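Local coordinates for protein cystalysin (Treponema denticola, PDB 1C7N) that binds pyridoxal-5'-phosphate as a two-chain member of the class I and II aminotransferase family of cofactor-dependent enzymes, at residues A[281-284]-A[285-289]; A[288-291]-A[292-295]; A[48-51]-A[52-56]; A[68-71]-A[72-75]; A[296-299]-A[300-304]. All coordinates share one frame; numbering follows the deposited sequence.

How the contacts relate
All five contacts are helical stretches of about two turns, part buried and part exposed, contact 1 running out at C288. Contact 1, at the end of helix 275-287, is central: it packs against contact 3 on helix 47-59 through I283, and joins contact 4 on helix 69-83 by a K286-E70 salt bridge and by packing of C281 and Y285. Contacts 3 and 4 do not touch. Contact 2 shares C288 and G289 with contact 1 and opens helix 289-313, which contact 5 continues; centres of contacts 4 and 5 lie about 32 Å apart. Ring and sulfur packing marks contacts 1 and 2, a threonine cap contact 4, subunit pairing contact 3, and amide and charge bonding contact 5.

Contact 1: residues A[281-284]-A[285-289]; sequences CEIC and YKECG
K286 NZ is gripped by two carboxylates. One is that of E282, a turn earlier on the same helix: E282 OE1 stands 3.1 Å from K286 NZ in a salt bridge, met from above the carboxylate plane, 43° out of it. The other is E70 of helix 69-83, so a single ammonium group links two helices. E282 and K286 are both extended and run side by side, pointing the same way; their methylenes touch where E282 CG comes within 3.9 Å of K286 CD. One residue earlier, the same four-residue spacing pairs C281 with Y285. With SG anti to the backbone N (chi1 179°), the sulfur reaches the Y285 ring obliquely in a sulfur-aromatic contact, C281 SG lying 3.7 Å from Y285 CE1. The buried tyrosine ring also stacks with W78. On the side facing helix 47-59, I283 CG2 approaches E287 OE2 to 3.6 Å, an apolar methyl against a charged tip. The backbone bonds run from C281 to C288 in steps of four, the shortest being E287 N to I283 O at 2.7 Å. The last, C288 N to C284 O at 2.9 Å, has a C=O...N angle of only 131°, as the chain begins to leave the helix. C288 is both the first non-helical residue and the N-cap position of helix 289-313, a tight helix-to-helix junction within a fold type I cofactor-dependent enzyme.

Contact 2: residues A[288-291]-A[292-295]; sequences CGKW and LDGC
In W291 the indole leaves CB with CG anti to the backbone N (chi1 177°), and in C295 the sulfur does likewise (chi1 -174°), which sets the cysteine against the ring one turn further on. C295 CB sits over one face of the six-membered ring, 4.2 Å from the W291 centroid and 13° off the ring normal, displaced toward the rim: a CH-pi contact. The sulfur follows more obliquely, with C295 SG 4.0 Å from W291 CH2, a sulfur-aromatic contact. Nearer the backbone, W291 CE3 comes within 3.4 Å of L292 N, so the six-membered ring starts close to the main chain, with L292 N oblique to it. This stretch opens helix 289-313, with C288 at the N-cap position; L292 N closes the turn on C288 O at 3.1 Å. Y3 meets the indole edge-to-face and F5 also touches it, which brings the N-terminal segment of the chain onto the start of the helix. On the exposed side, D293 OD2 lies 3.3 Å from G289 O, a pair of acceptors that do not bond. K290 NZ remains 6.2 Å from D293 OD2, too far for a salt bridge; so near the helix N-terminus, the carboxylate may be favoured by the helix dipole.

Contact 3: residues A[48-51]-A[52-56]; sequences ELIE and GLKKY
G52 N donates to E48 O at 2.7 Å, the first of four consecutive backbone bonds that satisfy the carbonyls of 48-51 with the amides of 52-55. L53 N follows on L49 O at 2.7 Å, then K54 N on I50 O and K55 N on E51 O, both pairs 3.0 Å apart. These bonds, with Y56 N to G52 O, are main chain to main chain; the polar ends of E48 and K54 find partners outside the two segments. E48 OE1 is hydrogen-bonded to Y3 OH of the N-terminal segment. K54 NZ forms a salt bridge with D58 of the second subunit; E51, on the same face, does not compete, since E51 OE1 is 6.4 Å from K54 NZ. The lysine gets there through a bend at chi3 (61°), while its methylenes stay on the helix: K54 CG lies 3.3 Å from I50 O, and K54 CD 3.8 Å from I50 CG2. The apolar face is carried by L49 and L53, which cross obliquely with L49 CD1 3.8 Å from L53 CG. Beyond them L62 and L57 of the second subunit pack on L49 and L53 respectively. The chemistry implies a division of labour: leucines and a lysine turned to the second subunit at the dimer interface, with the carbonyls of 48-51 paired to the amides of 52-55 inside the helix.

Contact 4: residues A[68-71]-A[72-75]; sequences TEEY and KKTV
K72 N donates to T68 O at 3.1 Å, the opening bond of helix 69-83, although T68 itself is still extended (phi/psi -86°/165°). The residues from E69 to V75 all have helical backbone angles, and T68 occupies the N-cap: its OG1 accepts from Y71 N at 2.9 Å, giving this first-turn amide a partner. One turn later a second threonine doubles a backbone bond. T74 OG1, beside its own backbone N (chi1 -61°), donates to E70 O at 2.8 Å, while T74 N donates to the same E70 O at 2.9 Å. The two donors arrive from opposite faces of the carbonyl plane, which lets one oxygen take both bonds. Towards the protein interior, V75 CG2 lies over one face of the Y71 ring, 4.1 Å from its centroid and displaced toward the rim, a CH-pi contact between residues four apart. The ring is fixed further by Y278, which it meets edge-to-face, and by N249, hydrogen-bonded to Y71 OH. On the exposed side E69 OE2 is 4.2 Å from K72 NZ, beyond a salt bridge. E70 OE1 faces helix 275-287, where K286 is its salt-bridge partner. The whole is a threonine N-capped helix start, whose Y71, together with E70 and T74, faces helix 275-287 in the cofactor-binding fold of this family.

Contact 5: residues A[296-299]-A[300-304]; sequences IKVI and DKNQR
N302 lies beside V298, its CB 3.5 Å from V298 O, and from there the side chain can be followed outward. N302 CG, anti to the carbonyl carbon (chi1 -70°), stays close to the helix at 3.3 Å from V298 O. The amide then divides. N302 ND2 passes V298 CG1 at 3.8 Å, the two side chains running side by side, and donates to A374 O and L372 O; OD1 is hydrogen-bonded to S376 OG at the start of helix 376-393. Both ends of this buried amide are thus satisfied, and its rotation is fixed by partners in residues 372-376 of the same chain. Beneath it the backbone holds, with N302 N to V298 O at 2.8 Å. Around the helix, D300 OD1 accepts from two donors. Q303 NE2 reaches D300 OD1 at 2.8 Å, using the anti lone pair, with D300 OD1 nearly in the amide plane of Q303, while R304 NE comes to D300 OD1 at 3.1 Å from 42° above the carboxylate plane as part of a salt bridge. Q303 OE1 in turn accepts from I322 N, which holds the glutamine amide in the orientation that D300 uses. On the solvent side K301 folds back along the helix, and a water bridges it to the preceding turn: the water donates to K297 O at 2.7 Å and accepts from K301 NZ at 2.6 Å. Such pairing implies that the buried amides anchor the helix to the following part of the chain, while D300, whose OD1 accepts two hydrogen bonds, one of them from an arginine, probably keeps its negative charge.

Contact 1: residues A[281-284]-A[285-289]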
loop_
_atom_site.group_PDB
_atom_site.type_symbol
_atom_site.label_atom_id
_atom_site.label_comp_id
_atom_site.label_asym_id
_atom_site.label_seq_id
_atom_site.Cartn_x
_atom_site.Cartn_y
_atom_site.Cartn_z
ATOM N N CYS A 281 9.600 -6.012 8.495
ATOM C CA CYS A 281 9.631 -5.307 9.774
ATOM C C CYS A 281 10.029 -6.256 10.903
ATOM O O CYS A 281 10.827 -5.899 11.772
ATOM C CB CYS A 281 8.263 -4.696 10.075
ATOM S SG CYS A 281 8.190 -3.821 11.653
ATOM N N GLU A 282 9.470 -7.462 10.886
ATOM C CA GLU A 282 9.787 -8.449 11.909
ATOM C C GLU A 282 11.263 -8.849 11.861
ATOM O O GLU A 282 11.940 -8.890 12.896
ATOM C CB GLU A 282 8.906 -9.693 11.744
ATOM C CG GLU A 282 9.257 -10.807 12.725
ATOM C CD GLU A 282 8.288 -11.972 12.665
ATOM O OE1 GLU A 282 8.685 -13.092 13.048
ATOM O OE2 GLU A 282 7.127 -11.766 12.252
ATOM N N ILE A 283 11.762 -9.141 10.666
ATOM C CA ILE A 283 13.163 -9.521 10.507
ATOM C C ILE A 283 14.096 -8.417 11.003
ATOM O O ILE A 283 15.081 -8.691 11.689
ATOM C CB ILE A 283 13.516 -9.800 9.038
ATOM C CG1 ILE A 283 12.727 -11.006 8.520
ATOM C CG2 ILE A 283 15.015 -10.061 8.908
ATOM C CD1 ILE A 283 12.867 -11.213 7.024
ATOM N N CYS A 284 13.789 -7.172 10.645
ATOM C CA CYS A 284 14.621 -6.037 11.051
ATOM C C CYS A 284 14.733 -5.880 12.561
ATOM O O CYS A 284 15.834 -5.746 13.102
ATOM C CB CYS A 284 14.086 -4.728 10.456
ATOM S SG CYS A 284 14.382 -4.518 8.673
ATOM N N TYR A 285 13.587 -5.873 13.234
ATOM C CA TYR A 285 13.551 -5.717 14.683
ATOM C C TYR A 285 14.219 -6.884 15.403
ATOM O O TYR A 285 14.884 -6.695 16.423
ATOM C CB TYR A 285 12.098 -5.577 15.155
ATOM C CG TYR A 285 11.472 -4.225 14.872
ATOM C CD1 TYR A 285 10.112 -4.003 15.099
ATOM C CD2 TYR A 285 12.249 -3.148 14.429
ATOM C CE1 TYR A 285 9.542 -2.745 14.899
ATOM C CE2 TYR A 285 11.685 -1.890 14.226
ATOM C CZ TYR A 285 10.334 -1.696 14.467
ATOM O OH TYR A 285 9.777 -0.448 14.288
ATOM N N LYS A 286 14.047 -8.088 14.871
ATOM C CA LYS A 286 14.638 -9.267 15.489
ATOM C C LYS A 286 16.105 -9.537 15.167
ATOM O O LYS A 286 16.844 -10.012 16.025
ATOM C CB LYS A 286 13.844 -10.518 15.112
ATOM C CG LYS A 286 12.494 -10.650 15.773
ATOM C CD LYS A 286 11.864 -11.990 15.397
ATOM C CE LYS A 286 10.584 -12.240 16.174
ATOM N NZ LYS A 286 9.977 -13.548 15.797
ATOM N N GLU A 287 16.534 -9.225 13.944
ATOM C CA GLU A 287 17.899 -9.544 13.524
ATOM C C GLU A 287 18.849 -8.441 13.078
ATOM O O GLU A 287 20.057 -8.667 13.025
ATOM C CB GLU A 287 17.843 -10.560 12.376
ATOM C CG GLU A 287 16.981 -11.787 12.628
ATOM C CD GLU A 287 16.915 -12.698 11.414
ATOM O OE1 GLU A 287 17.983 -13.171 10.968
ATOM O OE2 GLU A 287 15.797 -12.943 10.899
ATOM N N CYS A 288 18.337 -7.262 12.756
ATOM C CA CYS A 288 19.208 -6.218 12.240
ATOM C C CYS A 288 19.734 -5.171 13.207
ATOM O O CYS A 288 20.124 -4.084 12.790
ATOM C CB CYS A 288 18.510 -5.552 11.060
ATOM S SG CYS A 288 18.016 -6.765 9.805
ATOM N N GLY A 289 19.772 -5.509 14.492
ATOM C CA GLY A 289 20.271 -4.578 15.490
ATOM C C GLY A 289 21.731 -4.189 15.314
ATOM O O GLY A 289 22.080 -3.009 15.420
#

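Contact 2: residues A[288-291]-A[292-295]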
loop_
_atom_site.group_PDB
_atom_site.type_symbol
_atom_site.label_atom_id
_atom_site.label_comp_id
_atom_site.label_asym_id
_atom_site.label_seq_id
_atom_site.Cartn_x
_atom_site.Cartn_y
_atom_site.Cartn_z
ATOM N N CYS A 288 18.337 -7.262 12.756
ATOM C CA CYS A 288 19.208 -6.218 12.240
ATOM C C CYS A 288 19.734 -5.171 13.207
ATOM O O CYS A 288 20.124 -4.084 12.790
ATOM C CB CYS A 288 18.510 -5.552 11.060
ATOM S SG CYS A 288 18.016 -6.765 9.805
ATOM N N GLY A 289 19.772 -5.509 14.492
ATOM C CA GLY A 289 20.271 -4.578 15.490
ATOM C C GLY A 289 21.731 -4.189 15.314
ATOM O O GLY A 289 22.080 -3.009 15.420
ATOM N N LYS A 290 22.588 -5.170 15.047
ATOM C CA LYS A 290 24.016 -4.906 14.863
ATOM C C LYS A 290 24.264 -4.054 13.626
ATOM O O LYS A 290 25.171 -3.224 13.603
ATOM C CB LYS A 290 24.803 -6.210 14.714
ATOM C CG LYS A 290 24.692 -7.188 15.871
ATOM C CD LYS A 290 25.265 -6.645 17.159
ATOM C CE LYS A 290 25.454 -7.778 18.163
ATOM N NZ LYS A 290 24.239 -8.641 18.266
ATOM N N TRP A 291 23.469 -4.279 12.584
ATOM C CA TRP A 291 23.631 -3.518 11.359
ATOM C C TRP A 291 23.318 -2.051 11.646
ATOM O O TRP A 291 24.036 -1.155 11.204
ATOM C CB TRP A 291 22.702 -4.054 10.267
ATOM C CG TRP A 291 22.778 -3.269 8.997
ATOM C CD1 TRP A 291 23.627 -3.471 7.945
ATOM C CD2 TRP A 291 21.989 -2.125 8.665
ATOM N NE1 TRP A 291 23.411 -2.514 6.974
ATOM C CE2 TRP A 291 22.411 -1.677 7.396
ATOM C CE3 TRP A 291 20.963 -1.430 9.323
ATOM C CZ2 TRP A 291 21.843 -0.562 6.770
ATOM C CZ3 TRP A 291 20.401 -0.326 8.698
ATOM C CH2 TRP A 291 20.844 0.094 7.432
ATOM N N LEU A 292 22.249 -1.812 12.401
ATOM C CA LEU A 292 21.850 -0.455 12.753
ATOM C C LEU A 292 22.940 0.267 13.551
ATOM O O LEU A 292 23.161 1.466 13.357
ATOM C CB LEU A 292 20.545 -0.480 13.557
ATOM C CG LEU A 292 20.007 0.874 14.025
ATOM C CD1 LEU A 292 19.850 1.812 12.832
ATOM C CD2 LEU A 292 18.672 0.676 14.717
ATOM N N ASP A 293 23.612 -0.451 14.450
ATOM C CA ASP A 293 24.678 0.157 15.248
ATOM C C ASP A 293 25.783 0.640 14.320
ATOM O O ASP A 293 26.300 1.751 14.468
ATOM C CB ASP A 293 25.276 -0.843 16.249
ATOM C CG ASP A 293 24.295 -1.254 17.331
ATOM O OD1 ASP A 293 23.472 -0.413 17.747
ATOM O OD2 ASP A 293 24.365 -2.418 17.782
ATOM N N GLY A 294 26.147 -0.210 13.365
ATOM C CA GLY A 294 27.187 0.144 12.417
ATOM C C GLY A 294 26.780 1.300 11.523
ATOM O O GLY A 294 27.608 2.151 11.176
ATOM N N CYS A 295 25.504 1.339 11.149
ATOM C CA CYS A 295 24.993 2.408 10.292
ATOM C C CYS A 295 25.092 3.752 11.007
ATOM O O CYS A 295 25.563 4.736 10.440
ATOM C CB CYS A 295 23.535 2.131 9.909
ATOM S SG CYS A 295 22.839 3.303 8.713
#

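Contact 3: residues A[48-51]-A[52-56]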
loop_
_atom_site.group_PDB
_atom_site.type_symbol
_atom_site.label_atom_id
_atom_site.label_comp_id
_atom_site.label_asym_id
_atom_site.label_seq_id
_atom_site.Cartn_x
_atom_site.Cartn_y
_atom_site.Cartn_z
ATOM N N GLU A 48 20.940 -9.644 6.908
ATOM C CA GLU A 48 19.949 -10.500 7.555
ATOM C C GLU A 48 18.571 -10.321 6.921
ATOM O O GLU A 48 17.837 -11.295 6.729
ATOM C CB GLU A 48 19.858 -10.197 9.054
ATOM C CG GLU A 48 21.112 -10.535 9.859
ATOM C CD GLU A 48 22.120 -9.393 9.913
ATOM O OE1 GLU A 48 23.109 -9.515 10.664
ATOM O OE2 GLU A 48 21.925 -8.377 9.210
ATOM N N LEU A 49 18.216 -9.078 6.602
ATOM C CA LEU A 49 16.923 -8.804 5.982
ATOM C C LEU A 49 16.844 -9.467 4.615
ATOM O O LEU A 49 15.888 -10.190 4.322
ATOM C CB LEU A 49 16.689 -7.293 5.827
ATOM C CG LEU A 49 15.394 -6.914 5.096
ATOM C CD1 LEU A 49 14.206 -7.506 5.825
ATOM C CD2 LEU A 49 15.252 -5.395 5.011
ATOM N N ILE A 50 17.854 -9.227 3.780
ATOM C CA ILE A 50 17.878 -9.806 2.444
ATOM C C ILE A 50 17.830 -11.334 2.516
ATOM O O ILE A 50 17.014 -11.963 1.847
ATOM C CB ILE A 50 19.137 -9.357 1.672
ATOM C CG1 ILE A 50 19.138 -7.833 1.517
ATOM C CG2 ILE A 50 19.157 -9.985 0.294
ATOM C CD1 ILE A 50 17.996 -7.304 0.669
ATOM N N GLU A 51 18.699 -11.929 3.324
ATOM C CA GLU A 51 18.715 -13.382 3.468
ATOM C C GLU A 51 17.392 -13.850 4.076
ATOM O O GLU A 51 16.863 -14.898 3.708
ATOM C CB GLU A 51 19.901 -13.819 4.345
ATOM C CG GLU A 51 21.247 -13.425 3.753
ATOM C CD GLU A 51 22.438 -13.937 4.544
ATOM O OE1 GLU A 51 23.580 -13.640 4.131
ATOM O OE2 GLU A 51 22.239 -14.631 5.566
ATOM N N GLY A 52 16.854 -13.055 4.994
ATOM C CA GLY A 52 15.595 -13.396 5.627
ATOM C C GLY A 52 14.433 -13.362 4.646
ATOM O O GLY A 52 13.567 -14.228 4.684
ATOM N N LEU A 53 14.407 -12.365 3.765
ATOM C CA LEU A 53 13.333 -12.256 2.779
ATOM C C LEU A 53 13.409 -13.395 1.768
ATOM O O LEU A 53 12.385 -13.942 1.357
ATOM C CB LEU A 53 13.399 -10.905 2.055
ATOM C CG LEU A 53 13.071 -9.689 2.928
ATOM C CD1 LEU A 53 13.252 -8.399 2.137
ATOM C CD2 LEU A 53 11.644 -9.808 3.425
ATOM N N LYS A 54 14.626 -13.750 1.366
ATOM C CA LYS A 54 14.821 -14.838 0.421
ATOM C C LYS A 54 14.369 -16.162 1.047
ATOM O O LYS A 54 13.736 -16.991 0.386
ATOM C CB LYS A 54 16.289 -14.900 0.004
ATOM C CG LYS A 54 16.706 -13.724 -0.877
ATOM C CD LYS A 54 18.211 -13.496 -0.868
ATOM C CE LYS A 54 18.980 -14.691 -1.386
ATOM N NZ LYS A 54 20.448 -14.433 -1.399
ATOM N N LYS A 55 14.688 -16.357 2.321
ATOM C CA LYS A 55 14.280 -17.569 3.027
ATOM C C LYS A 55 12.753 -17.631 3.061
ATOM O O LYS A 55 12.157 -18.682 2.818
ATOM C CB LYS A 55 14.818 -17.558 4.460
ATOM C CG LYS A 55 14.229 -18.652 5.355
ATOM C CD LYS A 55 14.788 -18.577 6.768
ATOM C CE LYS A 55 14.163 -19.636 7.669
ATOM N NZ LYS A 55 14.628 -19.484 9.079
ATOM N N TYR A 56 12.127 -16.492 3.355
ATOM C CA TYR A 56 10.672 -16.412 3.432
ATOM C C TYR A 56 10.023 -16.688 2.077
ATOM O O TYR A 56 8.993 -17.359 2.002
ATOM C CB TYR A 56 10.242 -15.028 3.926
ATOM C CG TYR A 56 8.803 -14.945 4.385
ATOM C CD1 TYR A 56 7.958 -13.942 3.915
ATOM C CD2 TYR A 56 8.294 -15.849 5.321
ATOM C CE1 TYR A 56 6.646 -13.832 4.365
ATOM C CE2 TYR A 56 6.980 -15.748 5.777
ATOM C CZ TYR A 56 6.165 -14.736 5.296
ATOM O OH TYR A 56 4.876 -14.607 5.760
#

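Contact 4: residues A[68-71]-A[72-75]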
loop_
_atom_site.group_PDB
_atom_site.type_symbol
_atom_site.label_atom_id
_atom_site.label_comp_id
_atom_site.label_asym_id
_atom_site.label_seq_id
_atom_site.Cartn_x
_atom_site.Cartn_y
_atom_site.Cartn_z
ATOM N N THR A 68 0.690 -11.192 12.042
ATOM C CA THR A 68 0.533 -12.329 12.948
ATOM C C THR A 68 0.654 -11.788 14.371
ATOM O O THR A 68 1.130 -10.668 14.578
ATOM C CB THR A 68 1.651 -13.357 12.768
ATOM O OG1 THR A 68 2.916 -12.713 12.991
ATOM C CG2 THR A 68 1.611 -13.963 11.373
ATOM N N GLU A 69 0.237 -12.576 15.354
ATOM C CA GLU A 69 0.349 -12.135 16.734
ATOM C C GLU A 69 1.832 -11.976 17.041
ATOM O O GLU A 69 2.235 -11.078 17.782
ATOM C CB GLU A 69 -0.290 -13.152 17.682
ATOM C CG GLU A 69 -1.798 -13.246 17.526
ATOM C CD GLU A 69 -2.470 -11.881 17.588
ATOM O OE1 GLU A 69 -2.396 -11.221 18.653
ATOM O OE2 GLU A 69 -3.066 -11.467 16.567
ATOM N N GLU A 70 2.647 -12.845 16.452
ATOM C CA GLU A 70 4.089 -12.775 16.657
ATOM C C GLU A 70 4.613 -11.441 16.121
ATOM O O GLU A 70 5.505 -10.832 16.716
ATOM C CB GLU A 70 4.784 -13.938 15.947
ATOM C CG GLU A 70 6.312 -13.910 16.023
ATOM C CD GLU A 70 6.856 -14.019 17.445
ATOM O OE1 GLU A 70 8.098 -14.065 17.595
ATOM O OE2 GLU A 70 6.057 -14.056 18.409
ATOM N N TYR A 71 4.051 -10.988 15.003
ATOM C CA TYR A 71 4.459 -9.720 14.409
ATOM C C TYR A 71 4.178 -8.594 15.390
ATOM O O TYR A 71 5.033 -7.746 15.651
ATOM C CB TYR A 71 3.687 -9.452 13.113
ATOM C CG TYR A 71 3.882 -8.045 12.584
ATOM C CD1 TYR A 71 4.969 -7.726 11.776
ATOM C CD2 TYR A 71 2.989 -7.025 12.918
ATOM C CE1 TYR A 71 5.166 -6.423 11.311
ATOM C CE2 TYR A 71 3.177 -5.719 12.460
ATOM C CZ TYR A 71 4.264 -5.427 11.658
ATOM O OH TYR A 71 4.450 -4.140 11.208
ATOM N N LYS A 72 2.963 -8.587 15.926
ATOM C CA LYS A 72 2.558 -7.569 16.878
ATOM C C LYS A 72 3.431 -7.640 18.124
ATOM O O LYS A 72 3.839 -6.606 18.659
ATOM C CB LYS A 72 1.083 -7.751 17.243
ATOM C CG LYS A 72 0.162 -7.700 16.030
ATOM C CD LYS A 72 -1.300 -7.831 16.405
ATOM C CE LYS A 72 -2.173 -7.688 15.161
ATOM N NZ LYS A 72 -3.598 -7.435 15.489
ATOM N N LYS A 73 3.716 -8.854 18.584
ATOM C CA LYS A 73 4.554 -9.020 19.766
ATOM C C LYS A 73 5.940 -8.441 19.521
ATOM O O LYS A 73 6.531 -7.838 20.414
ATOM C CB LYS A 73 4.706 -10.500 20.140
ATOM C CG LYS A 73 3.431 -11.193 20.587
ATOM C CD LYS A 73 3.756 -12.530 21.253
ATOM C CE LYS A 73 2.531 -13.420 21.361
ATOM N NZ LYS A 73 1.411 -12.756 22.076
ATOM N N THR A 74 6.454 -8.640 18.307
ATOM C CA THR A 74 7.779 -8.153 17.935
ATOM C C THR A 74 7.841 -6.624 17.912
ATOM O O THR A 74 8.848 -6.032 18.296
ATOM C CB THR A 74 8.207 -8.717 16.557
ATOM O OG1 THR A 74 8.256 -10.149 16.624
ATOM C CG2 THR A 74 9.578 -8.204 16.169
ATOM N N VAL A 75 6.766 -5.985 17.464
ATOM C CA VAL A 75 6.718 -4.528 17.424
ATOM C C VAL A 75 6.608 -4.001 18.856
ATOM O O VAL A 75 7.265 -3.030 19.230
ATOM C CB VAL A 75 5.512 -4.051 16.597
ATOM C CG1 VAL A 75 5.386 -2.534 16.666
ATOM C CG2 VAL A 75 5.677 -4.515 15.157
#

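Contact 5: residues A[296-299]-A[300-304]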
loop_
_atom_site.group_PDB
_atom_site.type_symbol
_atom_site.label_atom_id
_atom_site.label_comp_id
_atom_site.label_asym_id
_atom_site.label_seq_id
_atom_site.Cartn_x
_atom_site.Cartn_y
_atom_site.Cartn_z
ATOM N N ILE A 296 24.640 3.786 12.256
ATOM C CA ILE A 296 24.690 5.003 13.055
ATOM C C ILE A 296 26.127 5.502 13.208
ATOM O O ILE A 296 26.382 6.706 13.190
ATOM C CB ILE A 296 24.053 4.767 14.446
ATOM C CG1 ILE A 296 22.539 4.601 14.293
ATOM C CG2 ILE A 296 24.345 5.939 15.371
ATOM C CD1 ILE A 296 21.832 4.181 15.570
ATOM N N LYS A 297 27.069 4.576 13.355
ATOM C CA LYS A 297 28.472 4.953 13.488
ATOM C C LYS A 297 28.941 5.690 12.238
ATOM O O LYS A 297 29.578 6.737 12.331
ATOM C CB LYS A 297 29.346 3.716 13.723
ATOM C CG LYS A 297 29.213 3.142 15.124
ATOM C CD LYS A 297 30.104 1.924 15.323
ATOM C CE LYS A 297 30.092 1.479 16.778
ATOM N NZ LYS A 297 30.554 2.578 17.676
ATOM N N VAL A 298 28.613 5.153 11.065
ATOM C CA VAL A 298 29.007 5.793 9.811
ATOM C C VAL A 298 28.360 7.175 9.656
ATOM O O VAL A 298 29.008 8.130 9.203
ATOM C CB VAL A 298 28.629 4.916 8.599
ATOM C CG1 VAL A 298 29.031 5.608 7.311
ATOM C CG2 VAL A 298 29.327 3.557 8.709
ATOM N N ILE A 299 27.086 7.281 10.035
ATOM C CA ILE A 299 26.364 8.546 9.944
ATOM C C ILE A 299 27.039 9.578 10.838
ATOM O O ILE A 299 27.257 10.716 10.430
ATOM C CB ILE A 299 24.893 8.375 10.377
ATOM C CG1 ILE A 299 24.191 7.419 9.410
ATOM C CG2 ILE A 299 24.186 9.727 10.390
ATOM C CD1 ILE A 299 22.825 6.967 9.871
ATOM N N ASP A 300 27.370 9.167 12.058
ATOM C CA ASP A 300 28.041 10.046 13.015
ATOM C C ASP A 300 29.390 10.483 12.417
ATOM O O ASP A 300 29.785 11.654 12.522
ATOM C CB ASP A 300 28.223 9.296 14.344
ATOM C CG ASP A 300 28.906 10.135 15.418
ATOM O OD1 ASP A 300 28.674 11.358 15.489
ATOM O OD2 ASP A 300 29.664 9.554 16.213
ATOM N N LYS A 301 30.097 9.549 11.787
ATOM C CA LYS A 301 31.376 9.887 11.158
ATOM C C LYS A 301 31.157 10.924 10.054
ATOM O O LYS A 301 31.900 11.906 9.950
ATOM C CB LYS A 301 32.045 8.637 10.561
ATOM C CG LYS A 301 32.681 7.698 11.590
ATOM C CD LYS A 301 33.871 8.363 12.288
ATOM C CE LYS A 301 34.657 7.382 13.157
ATOM N NZ LYS A 301 33.842 6.818 14.271
ATOM N N ASN A 302 30.125 10.712 9.244
ATOM C CA ASN A 302 29.818 11.618 8.142
ATOM C C ASN A 302 29.404 13.040 8.532
ATOM O O ASN A 302 29.814 13.996 7.874
ATOM C CB ASN A 302 28.763 10.989 7.227
ATOM C CG ASN A 302 29.314 9.813 6.436
ATOM O OD1 ASN A 302 30.526 9.596 6.389
ATOM N ND2 ASN A 302 28.431 9.063 5.795
ATOM N N GLN A 303 28.605 13.197 9.586
ATOM C CA GLN A 303 28.208 14.543 9.993
ATOM C C GLN A 303 29.455 15.302 10.463
ATOM O O GLN A 303 29.539 16.523 10.333
ATOM C CB GLN A 303 27.165 14.505 11.123
ATOM C CG GLN A 303 27.676 13.885 12.414
ATOM C CD GLN A 303 26.771 14.152 13.602
ATOM O OE1 GLN A 303 25.856 14.984 13.539
ATOM N NE2 GLN A 303 27.031 13.456 14.705
ATOM N N ARG A 304 30.425 14.575 11.012
ATOM C CA ARG A 304 31.654 15.215 11.473
ATOM C C ARG A 304 32.530 15.550 10.264
ATOM O O ARG A 304 33.222 16.567 10.251
ATOM C CB ARG A 304 32.375 14.305 12.480
ATOM C CG ARG A 304 31.597 14.176 13.796
ATOM C CD ARG A 304 32.112 13.068 14.707
ATOM N NE ARG A 304 31.288 12.931 15.914
ATOM C CZ ARG A 304 31.263 13.808 16.918
ATOM N NH1 ARG A 304 32.024 14.898 16.878
ATOM N NH2 ARG A 304 30.474 13.600 17.966
HETATM O O HOH W 1 31.207 6.953 14.411
#